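Local atomic coordinates of STM4351 (Salmonella enterica, PDB entry 2Y7I), a protein that binds arginine with high specificity as a periplasmic solute-binding protein of family 3, and probably delivers it for uptake into the cell. Residues R125-K130 with G156-V161. Residues are numbered along the deposited sequence; the frame is centred on the assembly and turned at random.
Sequences RYLQDK and GVFGDV. With ARG (arginine), chain C; ACT (acetate ion), chain G.
One face of the five-stranded mixed sheet that carries strand 156-160 is packed against helix 122-130, in the lobe of this periplasmic binding protein built around that sheet. Here Phe-158 points from the strand toward the helix and sets its ring against Tyr-126 and Leu-127 on successive positions of the helix. Its CG lies anti to the backbone N (chi1 -179°), which carries the ring toward the helix; the CA atoms of Leu-127 and Phe-158 are 8.8 Å apart. Methyl CD2 of Leu-127 lies over one face of the phenyl ring, while CG of Leu-127 makes that residue's closest approach, 3.7 Å to Phe-158 CD2. Tyr-126 arrives at the far end of the ring, with its CD2 3.5 Å from Phe-158 CZ. The two aromatic rings touch at their rims, tilted 43° to each other with centroids 5.8 Å apart, and are not stacked. Val-115 of the neighbouring strand 114-118 touches both Leu-127 and Phe-158. The tyrosine hydroxyl takes no part in this packing and is hydrogen-bonded to Gln-131. Two residues beyond Phe-158 the strand ends at Asp-160, whose OD2 accepts a hydrogen bond of 2.8 Å from the alpha-amino N of the bound arginine and is also hydrogen-bonded to Tyr-16. On the helix, Arg-125 NE gives a bent hydrogen bond to OXT of an acetate ion, probably a crystallisation additive. The join itself is wholly apolar and buried, held by side-chain packing, while His-123, its ring edge-to-face with that of Phe-158 and its NE2 hydrogen-bonded to Asp-160 OD2, links this hydrophobic layer to the carboxylate that receives the ligand's amino group.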
loop_
_atom_site.group_PDB
_atom_site.type_symbol
_atom_site.label_atom_id
_atom_site.label_comp_id
_atom_site.label_asym_id
_atom_site.label_seq_id
_atom_site.Cartn_x
_atom_site.Cartn_y
_atom_site.Cartn_z
ATOM N N ARG A 125 3.901 2.166 -28.461
ATOM C CA ARG A 125 4.472 0.896 -28.900
ATOM C C ARG A 125 3.368 -0.107 -29.236
ATOM O O ARG A 125 3.415 -0.757 -30.291
ATOM C CB ARG A 125 5.444 0.331 -27.858
ATOM C CG ARG A 125 6.305 -0.809 -28.394
ATOM C CD ARG A 125 7.429 -1.193 -27.422
ATOM N NE ARG A 125 6.965 -1.983 -26.275
ATOM C CZ ARG A 125 6.878 -3.312 -26.255
ATOM N NH1 ARG A 125 7.196 -4.029 -27.329
ATOM N NH2 ARG A 125 6.462 -3.930 -25.153
ATOM N N TYR A 126 2.368 -0.207 -28.360
ATOM C CA TYR A 126 1.223 -1.080 -28.616
ATOM C C TYR A 126 0.543 -0.786 -29.950
ATOM O O TYR A 126 0.344 -1.711 -30.745
ATOM C CB TYR A 126 0.182 -1.078 -27.473
ATOM C CG TYR A 126 -1.047 -1.874 -27.863
ATOM C CD1 TYR A 126 -1.043 -3.272 -27.833
ATOM C CD2 TYR A 126 -2.183 -1.231 -28.334
ATOM C CE1 TYR A 126 -2.159 -4.005 -28.231
ATOM C CE2 TYR A 126 -3.299 -1.951 -28.737
ATOM C CZ TYR A 126 -3.278 -3.333 -28.688
ATOM O OH TYR A 126 -4.386 -4.030 -29.094
ATOM N N LEU A 127 0.158 0.475 -30.186
ATOM C CA LEU A 127 -0.547 0.814 -31.436
ATOM C C LEU A 127 0.303 0.569 -32.669
ATOM O O LEU A 127 -0.197 0.073 -33.687
ATOM C CB LEU A 127 -1.024 2.261 -31.457
ATOM C CG LEU A 127 -2.441 2.699 -31.080
ATOM C CD1 LEU A 127 -2.851 3.826 -32.047
ATOM C CD2 LEU A 127 -3.505 1.594 -31.085
ATOM N N GLN A 128 1.583 0.931 -32.581
ATOM C CA GLN A 128 2.511 0.736 -33.703
ATOM C C GLN A 128 2.675 -0.734 -34.057
ATOM O O GLN A 128 2.780 -1.082 -35.232
ATOM C CB GLN A 128 3.880 1.377 -33.408
ATOM C CG GLN A 128 3.873 2.892 -33.611
ATOM C CD GLN A 128 5.149 3.594 -33.154
ATOM O OE1 GLN A 128 5.263 4.822 -33.262
ATOM N NE2 GLN A 128 6.099 2.833 -32.627
ATOM N N ASP A 129 2.697 -1.590 -33.036
ATOM C CA ASP A 129 2.949 -3.014 -33.242
ATOM C C ASP A 129 1.707 -3.806 -33.569
ATOM O O ASP A 129 1.734 -4.653 -34.467
ATOM C CB ASP A 129 3.585 -3.635 -32.006
ATOM C CG ASP A 129 5.000 -3.172 -31.783
ATOM O OD1 ASP A 129 5.570 -2.522 -32.680
ATOM O OD2 ASP A 129 5.537 -3.455 -30.697
ATOM N N LYS A 130 0.632 -3.534 -32.829
ATOM C CA LYS A 130 -0.528 -4.415 -32.795
ATOM C C LYS A 130 -1.778 -3.852 -33.467
ATOM O O LYS A 130 -2.757 -4.568 -33.635
ATOM C CB LYS A 130 -0.837 -4.836 -31.348
ATOM C CG LYS A 130 0.326 -5.554 -30.630
ATOM C CD LYS A 130 0.727 -6.813 -31.360
ATOM C CE LYS A 130 1.681 -7.670 -30.552
ATOM N NZ LYS A 130 2.048 -8.861 -31.356
ATOM N N GLY A 156 -9.455 9.667 -32.231
ATOM C CA GLY A 156 -9.332 9.176 -30.866
ATOM C C GLY A 156 -8.043 9.612 -30.200
ATOM O O GLY A 156 -7.146 10.152 -30.841
ATOM N N VAL A 157 -7.984 9.392 -28.894
ATOM C CA VAL A 157 -6.769 9.587 -28.103
ATOM C C VAL A 157 -6.657 8.336 -27.240
ATOM O O VAL A 157 -7.643 7.903 -26.660
ATOM C CB VAL A 157 -6.807 10.889 -27.255
ATOM C CG1 VAL A 157 -5.632 10.917 -26.240
ATOM C CG2 VAL A 157 -6.719 12.144 -28.164
ATOM N N PHE A 158 -5.462 7.748 -27.205
ATOM C CA PHE A 158 -5.221 6.429 -26.604
ATOM C C PHE A 158 -4.263 6.606 -25.427
ATOM O O PHE A 158 -3.171 7.152 -25.599
ATOM C CB PHE A 158 -4.625 5.526 -27.697
ATOM C CG PHE A 158 -4.328 4.111 -27.279
ATOM C CD1 PHE A 158 -5.299 3.305 -26.686
ATOM C CD2 PHE A 158 -3.082 3.560 -27.568
ATOM C CE1 PHE A 158 -5.016 1.971 -26.335
ATOM C CE2 PHE A 158 -2.782 2.226 -27.234
ATOM C CZ PHE A 158 -3.751 1.434 -26.612
ATOM N N GLY A 159 -4.697 6.188 -24.233
ATOM C CA GLY A 159 -3.909 6.351 -23.005
ATOM C C GLY A 159 -4.405 5.533 -21.824
ATOM O O GLY A 159 -5.259 4.644 -21.992
ATOM N N ASP A 160 -3.881 5.823 -20.626
ATOM C CA ASP A 160 -4.287 5.081 -19.419
ATOM C C ASP A 160 -5.721 5.413 -19.039
ATOM O O ASP A 160 -6.154 6.559 -19.158
ATOM C CB ASP A 160 -3.330 5.331 -18.231
ATOM C CG ASP A 160 -1.994 4.603 -18.394
ATOM O OD1 ASP A 160 -1.930 3.390 -18.130
ATOM O OD2 ASP A 160 -1.004 5.233 -18.793
ATOM N N VAL A 161 -6.456 4.398 -18.588
ATOM C CA VAL A 161 -7.870 4.572 -18.256
ATOM C C VAL A 161 -8.125 5.683 -17.239
ATOM O O VAL A 161 -9.078 6.441 -17.399
ATOM C CB VAL A 161 -8.598 3.221 -17.897
ATOM C CG1 VAL A 161 -8.000 2.558 -16.652
ATOM C CG2 VAL A 161 -10.099 3.434 -17.769
HETATM N N ARG C . 1.655 4.583 -18.465
HETATM C CA ARG C . 2.112 4.955 -19.841
HETATM C C ARG C . 3.567 4.543 -20.030
HETATM O O ARG C . 4.146 4.788 -21.085
HETATM C CB ARG C . 1.950 6.469 -20.091
HETATM C CG ARG C . 2.639 7.357 -19.038
HETATM C CD ARG C . 2.584 8.841 -19.397
HETATM N NE ARG C . 2.943 9.651 -18.230
HETATM C CZ ARG C . 3.020 10.981 -18.214
HETATM N NH1 ARG C . 2.772 11.701 -19.310
HETATM N NH2 ARG C . 3.349 11.592 -17.095
HETATM O OXT ARG C . 4.198 3.978 -19.116
HETATM C C ACT G . 8.019 0.444 -23.764
HETATM O O ACT G . 9.039 0.604 -23.064
HETATM O OXT ACT G . 7.573 -0.729 -23.829
HETATM C CH3 ACT G . 7.364 1.594 -24.471
#